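Local coordinates for protein glycoside Hydrolase (PDB 5TA0) that binds neoagarooligosaccharides and probably hydrolyses agarose within the chain, as a glycoside hydrolase of a human gut bacterium, at residues M240-P250 / M275-F285. Numbering follows the deposited sequence. Where two conformers were deposited one is given.
Sequences MKVGGYCTAFP and MDFFTIHLYDF. With GAL (beta-D-galactopyranose), chain C; AAL (3,6-anhydro-alpha-L-galactopyranose), chain B; EDO (1,2-ethanediol), chain L.
The ring of F277 lies flat over G243, with G243 CA 3.6 Å from the ring centroid and almost on its normal. CG of F277 stands between its own backbone N and carbonyl carbon (chi1 63°), folding the ring over the neighbouring strand. G243 has no side chain; a CB there would run into the ring. With F277 cut back to an alanine, the backbone of G243 would probably lose its aromatic cover and a gap would open beside M322. T279 CG2 continues the tight packing, 3.5 Å from G244 CA. Strands 242-247 and 277-285 are adjacent parallel strands of the barrel, consistent with a TIM-like (beta/alpha)8 fold, joined by a beta-alpha-beta crossover. A beta bulge follows the cis peptide before Y245. There T279 O takes two N-H groups, C246 N at 2.8 Å and T247 N in a weak bond. At the bulge, C246 SG approaches the H281 imidazole obliquely in one of two deposited conformers; E203 and S324 hold the two ring nitrogens. The start of the pair is the open side. Here D276 OD2 takes V242 N at 2.9 Å through its anti lone pair and also meets K234 in a salt bridge, while the K241 side chain leads away. At the other end the backbones part, and a water bridges A248 O, H281 O and Y283 N. At the glycan pocket two aromatic rings meet. F249 CE1 touches F285 CZ at 3.6 Å, planes 68° apart, and both rings border the bound galactose; AAL O5 sits at the F249 edge, 3.3 Å from F249 CZ.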
loop_
_atom_site.group_PDB
_atom_site.type_symbol
_atom_site.label_atom_id
_atom_site.label_comp_id
_atom_site.label_asym_id
_atom_site.label_seq_id
_atom_site.Cartn_x
_atom_site.Cartn_y
_atom_site.Cartn_z
ATOM N N MET A 240 7.558 19.759 7.808
ATOM C CA MET A 240 6.922 18.457 7.970
ATOM C C MET A 240 5.961 18.242 6.759
ATOM O O MET A 240 5.448 19.227 6.171
ATOM C CB MET A 240 6.194 18.399 9.328
ATOM C CG MET A 240 5.596 17.047 9.665
ATOM S SD MET A 240 6.827 15.758 9.493
ATOM C CE MET A 240 7.926 16.241 10.825
ATOM N N LYS A 241 5.826 16.988 6.308
ATOM C CA LYS A 241 4.861 16.521 5.309
ATOM C C LYS A 241 3.613 16.039 6.043
ATOM O O LYS A 241 3.725 15.256 7.003
ATOM C CB LYS A 241 5.451 15.365 4.492
ATOM C CG LYS A 241 6.612 15.702 3.589
ATOM C CD LYS A 241 7.076 14.418 2.915
ATOM C CE LYS A 241 8.313 14.603 2.045
ATOM N NZ LYS A 241 8.811 13.287 1.528
ATOM N N VAL A 242 2.452 16.517 5.596
ATOM C CA VAL A 242 1.155 16.147 6.190
ATOM C C VAL A 242 0.275 15.510 5.115
ATOM O O VAL A 242 0.271 15.957 3.958
ATOM C CB VAL A 242 0.481 17.384 6.805
ATOM C CG1 VAL A 242 -0.870 17.034 7.435
ATOM C CG2 VAL A 242 1.405 18.013 7.848
ATOM N N GLY A 243 -0.494 14.485 5.501
ATOM C CA GLY A 243 -1.342 13.793 4.555
ATOM C C GLY A 243 -2.640 13.270 5.160
ATOM O O GLY A 243 -2.845 13.267 6.366
ATOM N N GLY A 244 -3.500 12.792 4.255
ATOM C CA GLY A 244 -4.814 12.274 4.644
ATOM C C GLY A 244 -5.488 11.577 3.479
ATOM O O GLY A 244 -4.920 11.520 2.385
ATOM N N TYR A 245 -6.688 11.037 3.674
ATOM C CA TYR A 245 -7.413 11.030 4.943
ATOM C C TYR A 245 -7.326 9.709 5.687
ATOM O O TYR A 245 -8.005 9.534 6.680
ATOM C CB TYR A 245 -8.850 11.536 4.809
ATOM C CG TYR A 245 -9.882 10.668 4.103
ATOM C CD1 TYR A 245 -10.588 9.674 4.780
ATOM C CD2 TYR A 245 -10.222 10.904 2.774
ATOM C CE1 TYR A 245 -11.588 8.945 4.133
ATOM C CE2 TYR A 245 -11.204 10.172 2.140
ATOM C CZ TYR A 245 -11.895 9.210 2.825
ATOM O OH TYR A 245 -12.885 8.514 2.176
ATOM N N CYS A 246 -6.445 8.803 5.227
ATOM C CA CYS A 246 -6.123 7.539 5.901
ATOM C C CYS A 246 -7.343 6.633 5.929
ATOM O O CYS A 246 -7.797 6.180 6.976
ATOM C CB CYS A 246 -5.519 7.808 7.278
ATOM S SG CYS A 246 -4.713 6.416 8.036
ATOM N N THR A 247 -7.878 6.405 4.741
ATOM C CA THR A 247 -9.178 5.757 4.547
ATOM C C THR A 247 -9.187 4.281 4.932
ATOM O O THR A 247 -8.402 3.503 4.419
ATOM C CB THR A 247 -9.530 5.888 3.055
ATOM O OG1 THR A 247 -9.306 7.258 2.660
ATOM C CG2 THR A 247 -10.963 5.443 2.767
ATOM N N ALA A 248 -10.133 3.872 5.760
ATOM C CA ALA A 248 -10.281 2.471 6.160
ATOM C C ALA A 248 -10.647 1.556 5.009
ATOM O O ALA A 248 -10.054 0.466 4.884
ATOM C CB ALA A 248 -11.317 2.329 7.277
ATOM N N PHE A 249 -11.608 2.001 4.187
ATOM C CA PHE A 249 -12.222 1.168 3.147
ATOM C C PHE A 249 -12.568 2.038 1.954
ATOM O O PHE A 249 -13.677 2.535 1.846
ATOM C CB PHE A 249 -13.492 0.462 3.688
ATOM C CG PHE A 249 -13.216 -0.441 4.845
ATOM C CD1 PHE A 249 -12.475 -1.595 4.677
ATOM C CD2 PHE A 249 -13.606 -0.082 6.148
ATOM C CE1 PHE A 249 -12.158 -2.409 5.765
ATOM C CE2 PHE A 249 -13.292 -0.905 7.228
ATOM C CZ PHE A 249 -12.561 -2.066 7.036
ATOM N N PRO A 250 -11.587 2.295 1.058
ATOM C CA PRO A 250 -11.820 3.145 -0.123
ATOM C C PRO A 250 -12.597 2.359 -1.156
ATOM O O PRO A 250 -12.014 1.538 -1.873
ATOM C CB PRO A 250 -10.384 3.518 -0.601
ATOM C CG PRO A 250 -9.557 2.402 -0.123
ATOM C CD PRO A 250 -10.172 1.876 1.158
ATOM N N MET A 275 -2.501 19.010 1.156
ATOM C CA MET A 275 -1.858 17.756 1.545
ATOM C C MET A 275 -0.557 17.576 0.769
ATOM O O MET A 275 -0.514 17.757 -0.458
ATOM C CB MET A 275 -2.771 16.581 1.268
ATOM C CG MET A 275 -4.091 16.560 2.067
ATOM S SD MET A 275 -3.940 16.498 3.875
ATOM C CE MET A 275 -4.010 18.249 4.283
ATOM N N ASP A 276 0.505 17.180 1.471
ATOM C CA ASP A 276 1.746 16.725 0.800
ATOM C C ASP A 276 1.640 15.337 0.213
ATOM O O ASP A 276 2.363 14.999 -0.717
ATOM C CB ASP A 276 2.926 16.813 1.757
ATOM C CG ASP A 276 3.119 18.219 2.266
ATOM O OD1 ASP A 276 3.514 19.104 1.454
ATOM O OD2 ASP A 276 2.833 18.484 3.433
ATOM N N PHE A 277 0.795 14.491 0.807
ATOM C CA PHE A 277 0.607 13.133 0.312
ATOM C C PHE A 277 -0.812 12.699 0.647
ATOM O O PHE A 277 -1.462 13.282 1.537
ATOM C CB PHE A 277 1.665 12.163 0.905
ATOM C CG PHE A 277 1.601 11.987 2.392
ATOM C CD1 PHE A 277 2.246 12.892 3.246
ATOM C CD2 PHE A 277 0.908 10.927 2.959
ATOM C CE1 PHE A 277 2.191 12.739 4.624
ATOM C CE2 PHE A 277 0.858 10.781 4.328
ATOM C CZ PHE A 277 1.484 11.684 5.160
ATOM N N PHE A 278 -1.292 11.720 -0.119
ATOM C CA PHE A 278 -2.564 11.044 0.143
ATOM C C PHE A 278 -2.262 9.727 0.814
ATOM O O PHE A 278 -1.199 9.141 0.567
ATOM C CB PHE A 278 -3.341 10.855 -1.148
ATOM C CG PHE A 278 -3.923 12.129 -1.714
ATOM C CD1 PHE A 278 -4.142 13.270 -0.926
ATOM C CD2 PHE A 278 -4.247 12.218 -3.065
ATOM C CE1 PHE A 278 -4.717 14.419 -1.476
ATOM C CE2 PHE A 278 -4.807 13.345 -3.596
ATOM C CZ PHE A 278 -5.041 14.461 -2.818
ATOM N N THR A 279 -3.176 9.256 1.652
ATOM C CA THR A 279 -2.966 8.015 2.370
ATOM C C THR A 279 -4.271 7.233 2.511
ATOM O O THR A 279 -5.342 7.831 2.813
ATOM C CB THR A 279 -2.255 8.254 3.721
ATOM O OG1 THR A 279 -2.149 6.995 4.403
ATOM C CG2 THR A 279 -2.974 9.246 4.582
ATOM N N ILE A 280 -4.180 5.925 2.250
ATOM C CA ILE A 280 -5.294 4.994 2.324
ATOM C C ILE A 280 -4.834 3.699 2.955
ATOM O O ILE A 280 -3.635 3.423 3.043
ATOM C CB ILE A 280 -5.922 4.714 0.955
ATOM C CG1 ILE A 280 -4.919 4.059 -0.015
ATOM C CG2 ILE A 280 -6.502 5.987 0.352
ATOM C CD1 ILE A 280 -5.491 3.725 -1.383
ATOM N N HIS A 281 -5.794 2.891 3.389
ATOM C CA HIS A 281 -5.585 1.506 3.776
ATOM C C HIS A 281 -6.242 0.584 2.785
ATOM O O HIS A 281 -7.286 0.895 2.259
ATOM C CB HIS A 281 -6.135 1.287 5.184
ATOM C CG HIS A 281 -5.391 2.071 6.217
ATOM N ND1 HIS A 281 -5.823 2.202 7.516
ATOM C CD2 HIS A 281 -4.229 2.765 6.133
ATOM C CE1 HIS A 281 -4.957 2.937 8.199
ATOM N NE2 HIS A 281 -3.974 3.269 7.385
ATOM N N LEU A 282 -5.613 -0.557 2.509
ATOM C CA LEU A 282 -6.129 -1.512 1.499
ATOM C C LEU A 282 -6.126 -2.923 2.061
ATOM O O LEU A 282 -5.060 -3.539 2.218
ATOM C CB LEU A 282 -5.290 -1.438 0.218
ATOM C CG LEU A 282 -5.456 -0.157 -0.584
ATOM C CD1 LEU A 282 -4.379 -0.083 -1.646
ATOM C CD2 LEU A 282 -6.846 -0.050 -1.196
ATOM N N TYR A 283 -7.319 -3.447 2.314
ATOM C CA TYR A 283 -7.452 -4.790 2.841
ATOM C C TYR A 283 -8.318 -5.671 1.956
ATOM O O TYR A 283 -9.449 -5.320 1.590
ATOM C CB TYR A 283 -8.043 -4.734 4.221
ATOM C CG TYR A 283 -7.092 -4.296 5.296
ATOM C CD1 TYR A 283 -6.094 -5.126 5.740
ATOM C CD2 TYR A 283 -7.235 -3.079 5.907
ATOM C CE1 TYR A 283 -5.252 -4.748 6.763
ATOM C CE2 TYR A 283 -6.408 -2.693 6.937
ATOM C CZ TYR A 283 -5.408 -3.530 7.362
ATOM O OH TYR A 283 -4.600 -3.146 8.422
ATOM N N ASP A 284 -7.774 -6.836 1.636
ATOM C CA ASP A 284 -8.549 -7.928 1.044
ATOM C C ASP A 284 -9.439 -8.520 2.130
ATOM O O ASP A 284 -9.081 -8.530 3.306
ATOM C CB ASP A 284 -7.608 -9.046 0.576
ATOM C CG ASP A 284 -6.907 -8.748 -0.756
ATOM O OD1 ASP A 284 -7.429 -7.962 -1.577
ATOM O OD2 ASP A 284 -5.849 -9.367 -0.982
ATOM N N PHE A 285 -10.581 -9.028 1.697
ATOM C CA PHE A 285 -11.492 -9.793 2.576
ATOM C C PHE A 285 -11.565 -11.256 2.104
ATOM O O PHE A 285 -12.502 -11.646 1.388
ATOM C CB PHE A 285 -12.913 -9.206 2.613
ATOM C CG PHE A 285 -13.079 -7.868 3.303
ATOM C CD1 PHE A 285 -12.087 -7.228 4.018
ATOM C CD2 PHE A 285 -14.329 -7.265 3.259
ATOM C CE1 PHE A 285 -12.344 -6.019 4.662
ATOM C CE2 PHE A 285 -14.592 -6.057 3.876
ATOM C CZ PHE A 285 -13.593 -5.442 4.592
HETATM C C1 GAL C . -17.210 -5.718 9.717
HETATM C C2 GAL C . -15.931 -5.634 10.522
HETATM C C3 GAL C . -15.218 -4.304 10.302
HETATM C C4 GAL C . -15.079 -4.008 8.815
HETATM C C5 GAL C . -16.443 -4.102 8.146
HETATM C C6 GAL C . -16.376 -3.748 6.673
HETATM O O1 GAL C . -17.824 -7.017 9.822
HETATM O O2 GAL C . -16.202 -5.750 11.918
HETATM O O3 GAL C . -13.961 -4.417 10.975
HETATM O O4 GAL C . -14.190 -4.944 8.188
HETATM O O5 GAL C . -16.930 -5.439 8.335
HETATM O O6 GAL C . -17.680 -3.813 6.095
HETATM C C1 AAL B . -13.333 -3.174 11.297
HETATM C C2 AAL B . -12.673 -3.340 12.666
HETATM C C3 AAL B . -11.680 -2.220 12.848
HETATM C C4 AAL B . -10.623 -2.253 11.780
HETATM C C5 AAL B . -11.448 -1.759 10.627
HETATM C C6 AAL B . -12.147 -0.568 11.238
HETATM O O2 AAL B . -11.996 -4.601 12.760
HETATM O O3 AAL B . -12.352 -0.967 12.612
HETATM O O4 AAL B . -9.644 -1.288 12.088
HETATM O O5 AAL B . -12.373 -2.797 10.294
HETATM C C1 EDO L . 1.540 22.231 0.396
HETATM O O1 EDO L . 2.404 21.608 1.349
HETATM C C2 EDO L . 0.883 21.143 -0.433
HETATM O O2 EDO L . 1.831 20.168 -0.871
HETATM O O HOH W 1 -9.216 -1.207 2.861
#